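Local coordinates for protein short chain dehydrogenase (Rhodopseudomonas palustris, PDB 3H7A) that belongs to the short-chain dehydrogenase/reductase family and may be an NAD(P)(H)-dependent oxidoreductase, its substrate and activity being unestablished, at residues Pro5-Gly16 with Phe27-Arg38; Gln134-Ala142 with Tyr223-Trp234. All blocks are in the same frame, centred on the assembly; numbering follows the deposited sequence.

Contact 1 of 2, residues Pro5-Gly16 with Phe27-Arg38; sequences PRNATVAVIGAG and FAAEGFTVFAGR
Val-10 and Arg-6 clamp the ring of Phe-32 from its two faces, the tight part of the contact. On one side Val-10 CG2 sits 3.5 Å from Phe-32 CG, displaced toward the rim; the branch lies anti to the carbonyl carbon (CG1 at chi1 173°), which turns it to the ring. On the other, Arg-6 CD stands 3.5 Å from the ring centroid, nearly on its normal, and the guanidinium continues the stack 14° from the ring plane. Ala-8 CB touches the rim at CD1 and CE1.

The looser side is the partly exposed pair Arg-6 and Glu-30. Arg-6 NE donates to Glu-30 O (2.7 Å), near the guanidinium plane, while NH2 donates to a water that in turn donates to Glu-30 O and OE1. Glu-30 OE2 pairs with Lys-26. Were Arg-6 cut back to alanine, Glu-30 O would probably lose its side-chain donor and one face of Phe-32 its cover. At the other end the partly exposed Arg-38 guanidinium lies over Gly-16 CA without bonding Gly-16 O.

Strands 9-13 and 33-38 run parallel, their segment axes 21° apart, with bonds such as Val-12 N to Phe-35 O. At the end Gly-37 O accepts from Gly-14 N (3.1 Å) and Ala-15 N (2.8 Å), from opposite faces of its plane.

This is the first beta-alpha-beta unit of a Rossmann fold, helix 18-29 ending in a Schellman motif at Gly-31. Strand 84-89 bonds to the other edge of strand 9-13, strand 57-62 flanks strand 33-38, and Trp-224 and Tyr-227 of helix 216-228 pack against Phe-32.

Contact 2 of 2, residues Gln134-Ala142 with Tyr223-Trp234; sequences QGKIFFTGA and YWQLYQQPKSAW
Phe-138 and Tyr-223 form the apolar centre, their rings nearly parallel (9°) but slid apart to a centroid separation of 5.7 Å, so overlap is slight. Phe-138 CB lies 3.5 Å from Tyr-223 CE1, and the ring rims meet at Phe-138 CD2 and Tyr-223 CD1. With CG anti to the carbonyl carbon (chi1 -64°), the Phe-138 ring turns toward the helix, its CZ reaching Leu-226 CB at 3.8 Å.

Outward in one direction, Tyr-223 OH hydrogen-bonds Thr-140 OG1 (2.6 Å), which lies near the plane of the tyrosine ring and also bonds Asn-90. In the other, the extended chain of Lys-136, in the conformer described, delivers NZ to the C-terminal end of the helix. Four acceptors surround it, more than its three protons can serve: Leu-226 O (2.9 Å) and Gln-229 O (3.0 Å), each met on a lone pair, His-179 ND1, and Tyr-227 O, a doubtful bond, short and well above the carbonyl plane. Gln-229 O accepts Trp-234 NE1 as well.

The axes of strand 135-142 and helix 223-228 are 148° apart, nearer antiparallel than parallel. Strands 84-89 and 178-185 flank strand 135-142, helix 153-173 packs behind Phe-139, and Ser-232 and Ala-233 pack on Ala-218 of the second subunit.

In the fold
Contacts 1 and 2 lie on one parallel sheet, their centres about 15 Å apart, with strand 84-89 between strands 9-13 and 135-142. Helix 216-228 joins them directly: Tyr-227 OH lies 3.3 Å from Phe-32 CZ, and Trp-224 CE3 is 3.6 Å from Phe-27 CE1. Asn-90 provides a second link, bonding Gly-14 O in contact 1 and Thr-140 OG1 in contact 2. The turn at Gly-14 to Gly-16 is consistent with the dinucleotide-bordering turn of short-chain dehydrogenases, although the usual glycine motif is altered here. On the contact 2 side, Thr-140 O accepts from Lys-159 NZ, the lysine at the position of the family's YxxxK motif.

Contact 1 of 2, residues Pro5-Gly16 with Phe27-Arg38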
loop_
_atom_site.group_PDB
_atom_site.type_symbol
_atom_site.label_atom_id
_atom_site.label_comp_id
_atom_site.label_asym_id
_atom_site.label_seq_id
_atom_site.Cartn_x
_atom_site.Cartn_y
_atom_site.Cartn_z
ATOM N N PRO B 5 -30.726 -19.215 -22.601
ATOM C CA PRO B 5 -30.762 -18.721 -21.224
ATOM C C PRO B 5 -29.921 -19.555 -20.252
ATOM O O PRO B 5 -29.962 -20.787 -20.286
ATOM C CB PRO B 5 -32.248 -18.839 -20.853
ATOM C CG PRO B 5 -32.791 -19.874 -21.755
ATOM C CD PRO B 5 -32.061 -19.666 -23.044
ATOM N N ARG B 6 -29.159 -18.882 -19.397
ATOM C CA ARG B 6 -28.543 -19.561 -18.270
ATOM C C ARG B 6 -29.611 -19.776 -17.219
ATOM O O ARG B 6 -30.479 -18.923 -17.010
ATOM C CB ARG B 6 -27.413 -18.733 -17.676
ATOM C CG ARG B 6 -26.200 -18.597 -18.557
ATOM C CD ARG B 6 -25.437 -17.391 -18.112
ATOM N NE ARG B 6 -24.368 -17.021 -19.031
ATOM C CZ ARG B 6 -23.104 -17.399 -18.898
ATOM N NH1 ARG B 6 -22.741 -18.174 -17.884
ATOM N NH2 ARG B 6 -22.202 -16.999 -19.779
ATOM N N ASN B 7 -29.553 -20.917 -16.553
ATOM C CA ASN B 7 -30.404 -21.150 -15.412
ATOM C C ASN B 7 -29.740 -20.557 -14.166
ATOM O O ASN B 7 -29.353 -21.281 -13.253
ATOM C CB ASN B 7 -30.661 -22.653 -15.250
ATOM C CG ASN B 7 -31.684 -22.965 -14.175
ATOM O OD1 ASN B 7 -31.626 -24.022 -13.546
ATOM N ND2 ASN B 7 -32.628 -22.040 -13.947
ATOM N N ALA B 8 -29.609 -19.232 -14.141
ATOM C CA ALA B 8 -28.847 -18.547 -13.099
ATOM C C ALA B 8 -29.276 -17.097 -12.990
ATOM O O ALA B 8 -29.714 -16.485 -13.983
ATOM C CB ALA B 8 -27.366 -18.609 -13.402
ATOM N N THR B 9 -29.150 -16.550 -11.788
ATOM C CA THR B 9 -29.399 -15.123 -11.561
ATOM C C THR B 9 -28.132 -14.344 -11.207
ATOM O O THR B 9 -27.174 -14.913 -10.682
ATOM C CB THR B 9 -30.457 -14.863 -10.473
ATOM O OG1 THR B 9 -30.147 -15.636 -9.309
ATOM C CG2 THR B 9 -31.838 -15.236 -10.975
ATOM N N VAL B 10 -28.155 -13.053 -11.534
ATOM C CA VAL B 10 -27.190 -12.058 -11.075
ATOM C C VAL B 10 -27.924 -10.973 -10.280
ATOM O O VAL B 10 -28.867 -10.367 -10.785
ATOM C CB VAL B 10 -26.442 -11.383 -12.269
ATOM C CG1 VAL B 10 -25.562 -10.230 -11.789
ATOM C CG2 VAL B 10 -25.605 -12.385 -12.998
ATOM N N ALA B 11 -27.505 -10.729 -9.039
ATOM C CA ALA B 11 -28.096 -9.647 -8.263
ATOM C C ALA B 11 -27.280 -8.378 -8.472
ATOM O O ALA B 11 -26.088 -8.362 -8.203
ATOM C CB ALA B 11 -28.152 -10.010 -6.805
ATOM N N VAL B 12 -27.910 -7.329 -8.992
ATOM C CA VAL B 12 -27.245 -6.035 -9.106
ATOM C C VAL B 12 -27.857 -5.137 -8.032
ATOM O O VAL B 12 -28.989 -4.648 -8.175
ATOM C CB VAL B 12 -27.367 -5.414 -10.524
ATOM C CG1 VAL B 12 -26.756 -4.018 -10.565
ATOM C CG2 VAL B 12 -26.695 -6.293 -11.554
ATOM N N ILE B 13 -27.141 -4.989 -6.920
ATOM C CA ILE B 13 -27.605 -4.148 -5.826
ATOM C C ILE B 13 -27.088 -2.739 -6.086
ATOM O O ILE B 13 -25.911 -2.454 -5.897
ATOM C CB ILE B 13 -27.209 -4.715 -4.432
ATOM C CG1 ILE B 13 -27.961 -6.027 -4.178
ATOM C CG2 ILE B 13 -27.541 -3.716 -3.328
ATOM C CD1 ILE B 13 -27.271 -6.986 -3.237
ATOM N N GLY B 14 -27.978 -1.878 -6.582
ATOM C CA GLY B 14 -27.620 -0.516 -6.963
ATOM C C GLY B 14 -27.659 -0.343 -8.469
ATOM O O GLY B 14 -26.650 0.015 -9.099
ATOM N N ALA B 15 -28.831 -0.598 -9.053
ATOM C CA ALA B 15 -29.013 -0.474 -10.499
ATOM C C ALA B 15 -29.635 0.867 -10.898
ATOM O O ALA B 15 -30.160 1.016 -12.002
ATOM C CB ALA B 15 -29.835 -1.632 -11.020
ATOM N N GLY B 16 -29.542 1.854 -10.007
ATOM C CA GLY B 16 -30.145 3.164 -10.237
ATOM C C GLY B 16 -29.310 4.199 -10.972
ATOM O O GLY B 16 -29.847 5.194 -11.455
ATOM N N PHE B 27 -24.796 -8.322 -18.022
ATOM C CA PHE B 27 -25.046 -9.666 -17.537
ATOM C C PHE B 27 -26.313 -10.280 -18.119
ATOM O O PHE B 27 -26.361 -11.495 -18.322
ATOM C CB PHE B 27 -24.993 -9.722 -16.012
ATOM C CG PHE B 27 -23.587 -9.695 -15.483
ATOM C CD1 PHE B 27 -22.907 -10.886 -15.214
ATOM C CD2 PHE B 27 -22.917 -8.484 -15.311
ATOM C CE1 PHE B 27 -21.592 -10.871 -14.751
ATOM C CE2 PHE B 27 -21.608 -8.453 -14.852
ATOM C CZ PHE B 27 -20.940 -9.647 -14.565
ATOM N N ALA B 28 -27.306 -9.440 -18.432
ATOM C CA ALA B 28 -28.506 -9.905 -19.123
ATOM C C ALA B 28 -28.191 -10.271 -20.568
ATOM O O ALA B 28 -28.750 -11.232 -21.086
ATOM C CB ALA B 28 -29.614 -8.875 -19.058
ATOM N N ALA B 29 -27.277 -9.525 -21.195
ATOM C CA ALA B 29 -26.834 -9.786 -22.576
ATOM C C ALA B 29 -26.062 -11.093 -22.675
ATOM O O ALA B 29 -26.024 -11.719 -23.728
ATOM C CB ALA B 29 -25.986 -8.642 -23.103
ATOM N N GLU B 30 -25.464 -11.499 -21.562
ATOM C CA GLU B 30 -24.715 -12.735 -21.486
ATOM C C GLU B 30 -25.558 -13.893 -20.977
ATOM O O GLU B 30 -25.030 -14.959 -20.678
ATOM C CB GLU B 30 -23.482 -12.560 -20.595
ATOM C CG GLU B 30 -22.489 -11.492 -21.086
ATOM C CD GLU B 30 -21.814 -11.837 -22.416
ATOM O OE1 GLU B 30 -21.753 -13.031 -22.792
ATOM O OE2 GLU B 30 -21.325 -10.902 -23.081
ATOM N N GLY B 31 -26.865 -13.682 -20.862
ATOM C CA GLY B 31 -27.785 -14.787 -20.617
ATOM C C GLY B 31 -28.216 -15.031 -19.188
ATOM O O GLY B 31 -28.864 -16.033 -18.909
ATOM N N PHE B 32 -27.878 -14.131 -18.270
ATOM C CA PHE B 32 -28.331 -14.292 -16.889
ATOM C C PHE B 32 -29.680 -13.603 -16.702
ATOM O O PHE B 32 -29.992 -12.658 -17.426
ATOM C CB PHE B 32 -27.342 -13.664 -15.918
ATOM C CG PHE B 32 -26.047 -14.409 -15.770
ATOM C CD1 PHE B 32 -25.931 -15.454 -14.851
ATOM C CD2 PHE B 32 -24.929 -14.030 -16.498
ATOM C CE1 PHE B 32 -24.720 -16.129 -14.683
ATOM C CE2 PHE B 32 -23.702 -14.703 -16.347
ATOM C CZ PHE B 32 -23.601 -15.747 -15.430
ATOM N N THR B 33 -30.481 -14.056 -15.732
ATOM C CA THR B 33 -31.598 -13.230 -15.296
ATOM C C THR B 33 -31.064 -12.241 -14.272
ATOM O O THR B 33 -30.494 -12.629 -13.271
ATOM C CB THR B 33 -32.758 -14.035 -14.679
ATOM O OG1 THR B 33 -33.308 -14.920 -15.663
ATOM C CG2 THR B 33 -33.862 -13.102 -14.178
ATOM N N VAL B 34 -31.251 -10.958 -14.524
ATOM C CA VAL B 34 -30.766 -9.960 -13.592
ATOM C C VAL B 34 -31.878 -9.555 -12.634
ATOM O O VAL B 34 -32.985 -9.257 -13.050
ATOM C CB VAL B 34 -30.146 -8.749 -14.339
ATOM C CG1 VAL B 34 -29.791 -7.608 -13.361
ATOM C CG2 VAL B 34 -28.909 -9.200 -15.130
ATOM N N PHE B 35 -31.578 -9.619 -11.347
ATOM C CA PHE B 35 -32.380 -9.000 -10.313
ATOM C C PHE B 35 -31.772 -7.643 -10.049
ATOM O O PHE B 35 -30.652 -7.536 -9.560
ATOM C CB PHE B 35 -32.418 -9.883 -9.050
ATOM C CG PHE B 35 -33.535 -10.891 -9.078
ATOM C CD1 PHE B 35 -33.556 -11.902 -10.046
ATOM C CD2 PHE B 35 -34.604 -10.793 -8.185
ATOM C CE1 PHE B 35 -34.607 -12.811 -10.117
ATOM C CE2 PHE B 35 -35.662 -11.708 -8.237
ATOM C CZ PHE B 35 -35.658 -12.718 -9.202
ATOM N N ALA B 36 -32.510 -6.606 -10.412
ATOM C CA ALA B 36 -32.013 -5.257 -10.342
ATOM C C ALA B 36 -32.743 -4.546 -9.231
ATOM O O ALA B 36 -33.973 -4.556 -9.182
ATOM C CB ALA B 36 -32.250 -4.561 -11.677
ATOM N N GLY B 37 -31.993 -3.936 -8.320
ATOM C CA GLY B 37 -32.586 -3.177 -7.230
ATOM C C GLY B 37 -32.110 -1.739 -7.180
ATOM O O GLY B 37 -30.930 -1.461 -7.384
ATOM N N ARG B 38 -33.045 -0.819 -6.956
ATOM C CA ARG B 38 -32.731 0.572 -6.620
ATOM C C ARG B 38 -33.807 1.039 -5.643
ATOM O O ARG B 38 -34.810 0.348 -5.487
ATOM C CB ARG B 38 -32.667 1.451 -7.876
ATOM C CG ARG B 38 -34.001 1.723 -8.534
ATOM C CD ARG B 38 -33.857 2.602 -9.757
ATOM N NE ARG B 38 -33.559 3.993 -9.430
ATOM C CZ ARG B 38 -33.252 4.922 -10.333
ATOM N NH1 ARG B 38 -33.184 4.620 -11.625
ATOM N NH2 ARG B 38 -33.007 6.157 -9.944
HETATM O O HOH W 1 -22.191 -15.540 -21.970
HETATM O O HOH W 2 -32.485 -17.233 -14.683
#

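Contact 2 of 2, residues Gln134-Ala142 with Tyr223-Trp234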
loop_
_atom_site.group_PDB
_atom_site.type_symbol
_atom_site.label_atom_id
_atom_site.label_comp_id
_atom_site.label_asym_id
_atom_site.label_seq_id
_atom_site.Cartn_x
_atom_site.Cartn_y
_atom_site.Cartn_z
ATOM N N GLN B 134 -20.391 -22.630 -5.610
ATOM C CA GLN B 134 -19.717 -21.683 -6.512
ATOM C C GLN B 134 -20.449 -20.333 -6.530
ATOM O O GLN B 134 -21.614 -20.250 -6.140
ATOM C CB GLN B 134 -19.639 -22.251 -7.944
ATOM C CG GLN B 134 -21.000 -22.441 -8.613
ATOM C CD GLN B 134 -20.920 -22.805 -10.090
ATOM O OE1 GLN B 134 -19.839 -22.978 -10.653
ATOM N NE2 GLN B 134 -22.080 -22.926 -10.723
ATOM N N GLY B 135 -19.766 -19.287 -6.999
ATOM C CA GLY B 135 -20.341 -17.948 -7.099
ATOM C C GLY B 135 -19.283 -16.867 -7.198
ATOM O O GLY B 135 -18.086 -17.131 -7.027
ATOM N N LYS B 136 -19.730 -15.652 -7.520
ATOM C CA LYS B 136 -18.843 -14.490 -7.593
ATOM C C LYS B 136 -19.512 -13.314 -6.888
ATOM O O LYS B 136 -20.692 -13.049 -7.089
ATOM C CB LYS B 136 -18.452 -14.152 -9.046
ATOM C CG LYS B 136 -17.672 -15.284 -9.781
ATOM C CD LYS B 136 -16.720 -14.796 -10.875
ATOM C CE LYS B 136 -15.760 -15.915 -11.349
ATOM N NZ LYS B 136 -14.591 -15.412 -12.166
ATOM N N ILE B 137 -18.756 -12.633 -6.025
ATOM C CA ILE B 137 -19.277 -11.505 -5.253
ATOM C C ILE B 137 -18.374 -10.312 -5.441
ATOM O O ILE B 137 -17.258 -10.286 -4.924
ATOM C CB ILE B 137 -19.340 -11.793 -3.736
ATOM C CG1 ILE B 137 -20.070 -13.110 -3.458
ATOM C CG2 ILE B 137 -19.994 -10.611 -3.021
ATOM C CD1 ILE B 137 -20.029 -13.571 -2.023
ATOM N N PHE B 138 -18.874 -9.325 -6.172
ATOM C CA PHE B 138 -18.087 -8.186 -6.604
ATOM C C PHE B 138 -18.571 -6.940 -5.891
ATOM O O PHE B 138 -19.780 -6.733 -5.751
ATOM C CB PHE B 138 -18.229 -8.006 -8.122
ATOM C CG PHE B 138 -17.681 -9.150 -8.935
ATOM C CD1 PHE B 138 -16.763 -10.046 -8.397
ATOM C CD2 PHE B 138 -18.049 -9.303 -10.267
ATOM C CE1 PHE B 138 -16.248 -11.084 -9.145
ATOM C CE2 PHE B 138 -17.525 -10.333 -11.031
ATOM C CZ PHE B 138 -16.624 -11.224 -10.467
ATOM N N PHE B 139 -17.624 -6.113 -5.447
ATOM C CA PHE B 139 -17.917 -4.877 -4.739
ATOM C C PHE B 139 -17.325 -3.704 -5.502
ATOM O O PHE B 139 -16.158 -3.745 -5.878
ATOM C CB PHE B 139 -17.280 -4.920 -3.355
ATOM C CG PHE B 139 -17.869 -5.963 -2.444
ATOM C CD1 PHE B 139 -19.047 -5.702 -1.745
ATOM C CD2 PHE B 139 -17.233 -7.193 -2.265
ATOM C CE1 PHE B 139 -19.605 -6.653 -0.873
ATOM C CE2 PHE B 139 -17.768 -8.148 -1.398
ATOM C CZ PHE B 139 -18.972 -7.866 -0.699
ATOM N N THR B 140 -18.119 -2.658 -5.732
ATOM C CA THR B 140 -17.612 -1.448 -6.383
ATOM C C THR B 140 -16.961 -0.511 -5.379
ATOM O O THR B 140 -17.636 0.016 -4.498
ATOM C CB THR B 140 -18.714 -0.672 -7.121
ATOM O OG1 THR B 140 -19.359 -1.531 -8.071
ATOM C CG2 THR B 140 -18.120 0.501 -7.865
ATOM N N GLY B 141 -15.660 -0.284 -5.551
ATOM C CA GLY B 141 -14.889 0.628 -4.699
ATOM C C GLY B 141 -14.608 1.947 -5.384
ATOM O O GLY B 141 -15.030 2.164 -6.513
ATOM N N ALA B 142 -13.889 2.832 -4.697
ATOM C CA ALA B 142 -13.582 4.166 -5.224
ATOM C C ALA B 142 -12.172 4.468 -4.775
ATOM O O ALA B 142 -11.602 3.684 -4.017
ATOM C CB ALA B 142 -14.549 5.193 -4.620
ATOM N N TYR B 223 -16.241 -5.691 -14.983
ATOM C CA TYR B 223 -16.901 -6.698 -14.170
ATOM C C TYR B 223 -17.063 -8.005 -14.930
ATOM O O TYR B 223 -16.902 -9.090 -14.349
ATOM C CB TYR B 223 -18.247 -6.195 -13.679
ATOM C CG TYR B 223 -18.154 -5.451 -12.383
ATOM C CD1 TYR B 223 -17.451 -5.990 -11.311
ATOM C CD2 TYR B 223 -18.769 -4.210 -12.220
ATOM C CE1 TYR B 223 -17.351 -5.320 -10.112
ATOM C CE2 TYR B 223 -18.693 -3.533 -11.009
ATOM C CZ TYR B 223 -17.975 -4.112 -9.959
ATOM O OH TYR B 223 -17.860 -3.491 -8.746
ATOM N N TRP B 224 -17.362 -7.901 -16.229
ATOM C CA TRP B 224 -17.422 -9.091 -17.085
ATOM C C TRP B 224 -16.050 -9.768 -17.199
ATOM O O TRP B 224 -15.951 -10.993 -17.122
ATOM C CB TRP B 224 -18.023 -8.797 -18.474
ATOM C CG TRP B 224 -18.209 -10.085 -19.274
ATOM C CD1 TRP B 224 -17.524 -10.464 -20.392
ATOM C CD2 TRP B 224 -19.102 -11.171 -18.967
ATOM N NE1 TRP B 224 -17.944 -11.713 -20.811
ATOM C CE2 TRP B 224 -18.912 -12.165 -19.953
ATOM C CE3 TRP B 224 -20.058 -11.392 -17.962
ATOM C CZ2 TRP B 224 -19.630 -13.365 -19.955
ATOM C CZ3 TRP B 224 -20.781 -12.577 -17.973
ATOM C CH2 TRP B 224 -20.551 -13.558 -18.956
ATOM N N GLN B 225 -14.996 -8.964 -17.340
ATOM C CA GLN B 225 -13.635 -9.482 -17.303
ATOM C C GLN B 225 -13.351 -10.270 -16.009
ATOM O O GLN B 225 -12.819 -11.380 -16.057
ATOM C CB GLN B 225 -12.626 -8.348 -17.480
ATOM C CG GLN B 225 -11.197 -8.839 -17.682
ATOM C CD GLN B 225 -10.147 -7.866 -17.177
ATOM O OE1 GLN B 225 -9.103 -8.281 -16.669
ATOM N NE2 GLN B 225 -10.415 -6.570 -17.321
ATOM N N LEU B 226 -13.720 -9.706 -14.859
ATOM C CA LEU B 226 -13.547 -10.407 -13.584
ATOM C C LEU B 226 -14.378 -11.685 -13.548
ATOM O O LEU B 226 -13.905 -12.730 -13.070
ATOM C CB LEU B 226 -13.897 -9.501 -12.398
ATOM C CG LEU B 226 -12.869 -8.443 -11.984
ATOM C CD1 LEU B 226 -13.465 -7.447 -11.007
ATOM C CD2 LEU B 226 -11.614 -9.102 -11.406
ATOM N N TYR B 227 -15.606 -11.609 -14.068
ATOM C CA TYR B 227 -16.462 -12.784 -14.147
ATOM C C TYR B 227 -15.761 -13.898 -14.922
ATOM O O TYR B 227 -15.766 -15.042 -14.491
ATOM C CB TYR B 227 -17.846 -12.487 -14.762
ATOM C CG TYR B 227 -18.650 -13.770 -14.913
ATOM C CD1 TYR B 227 -19.286 -14.339 -13.822
ATOM C CD2 TYR B 227 -18.696 -14.452 -16.124
ATOM C CE1 TYR B 227 -19.971 -15.530 -13.935
ATOM C CE2 TYR B 227 -19.394 -15.634 -16.248
ATOM C CZ TYR B 227 -20.023 -16.164 -15.152
ATOM O OH TYR B 227 -20.702 -17.345 -15.261
ATOM N N GLN B 228 -15.144 -13.544 -16.049
ATOM C CA GLN B 228 -14.537 -14.518 -16.954
ATOM C C GLN B 228 -13.260 -15.230 -16.469
ATOM O O GLN B 228 -12.887 -16.261 -17.029
ATOM C CB GLN B 228 -14.288 -13.876 -18.315
ATOM C CG GLN B 228 -15.548 -13.509 -19.076
ATOM C CD GLN B 228 -16.133 -14.667 -19.859
ATOM O OE1 GLN B 228 -16.030 -14.704 -21.090
ATOM N NE2 GLN B 228 -16.761 -15.614 -19.159
ATOM N N GLN B 229 -12.597 -14.682 -15.453
ATOM C CA GLN B 229 -11.343 -15.243 -14.944
ATOM C C GLN B 229 -11.500 -16.651 -14.380
ATOM O O GLN B 229 -12.375 -16.882 -13.543
ATOM C CB GLN B 229 -10.763 -14.361 -13.843
ATOM C CG GLN B 229 -10.305 -13.005 -14.297
ATOM C CD GLN B 229 -9.654 -12.231 -13.183
ATOM O OE1 GLN B 229 -9.946 -12.451 -12.014
ATOM N NE2 GLN B 229 -8.757 -11.319 -13.540
ATOM N N PRO B 230 -10.631 -17.589 -14.808
ATOM C CA PRO B 230 -10.644 -18.947 -14.244
ATOM C C PRO B 230 -10.000 -18.969 -12.863
ATOM O O PRO B 230 -9.205 -18.076 -12.555
ATOM C CB PRO B 230 -9.804 -19.749 -15.242
ATOM C CG PRO B 230 -8.873 -18.754 -15.855
ATOM C CD PRO B 230 -9.581 -17.420 -15.834
ATOM N N LYS B 231 -10.310 -19.988 -12.054
ATOM C CA LYS B 231 -9.845 -20.037 -10.657
ATOM C C LYS B 231 -8.350 -20.283 -10.473
ATOM O O LYS B 231 -7.833 -20.205 -9.359
ATOM C CB LYS B 231 -10.680 -21.000 -9.800
ATOM C CG LYS B 231 -10.645 -22.468 -10.202
ATOM C CD LYS B 231 -11.535 -23.340 -9.286
ATOM C CE LYS B 231 -11.108 -23.277 -7.803
ATOM N NZ LYS B 231 -11.703 -24.374 -6.979
ATOM N N SER B 232 -7.655 -20.557 -11.569
ATOM C CA SER B 232 -6.202 -20.671 -11.542
ATOM C C SER B 232 -5.571 -19.286 -11.587
ATOM O O SER B 232 -4.372 -19.143 -11.369
ATOM C CB SER B 232 -5.697 -21.534 -12.703
ATOM O OG SER B 232 -6.291 -21.140 -13.932
ATOM N N ALA B 233 -6.385 -18.266 -11.855
ATOM C CA ALA B 233 -5.886 -16.907 -11.998
ATOM C C ALA B 233 -6.919 -15.831 -11.652
ATOM O O ALA B 233 -7.263 -15.012 -12.495
ATOM C CB ALA B 233 -5.381 -16.700 -13.411
ATOM N N TRP B 234 -7.398 -15.809 -10.412
ATOM C CA TRP B 234 -8.365 -14.784 -10.010
ATOM C C TRP B 234 -7.652 -13.573 -9.479
ATOM O O TRP B 234 -6.640 -13.694 -8.783
ATOM C CB TRP B 234 -9.283 -15.286 -8.904
ATOM C CG TRP B 234 -10.385 -16.194 -9.363
ATOM C CD1 TRP B 234 -10.871 -16.351 -10.644
ATOM C CD2 TRP B 234 -11.181 -17.031 -8.528
ATOM N NE1 TRP B 234 -11.902 -17.262 -10.649
ATOM C CE2 TRP B 234 -12.110 -17.693 -9.360
ATOM C CE3 TRP B 234 -11.195 -17.295 -7.146
ATOM C CZ2 TRP B 234 -13.044 -18.593 -8.855
ATOM C CZ3 TRP B 234 -12.120 -18.205 -6.648
ATOM C CH2 TRP B 234 -13.028 -18.842 -7.500
#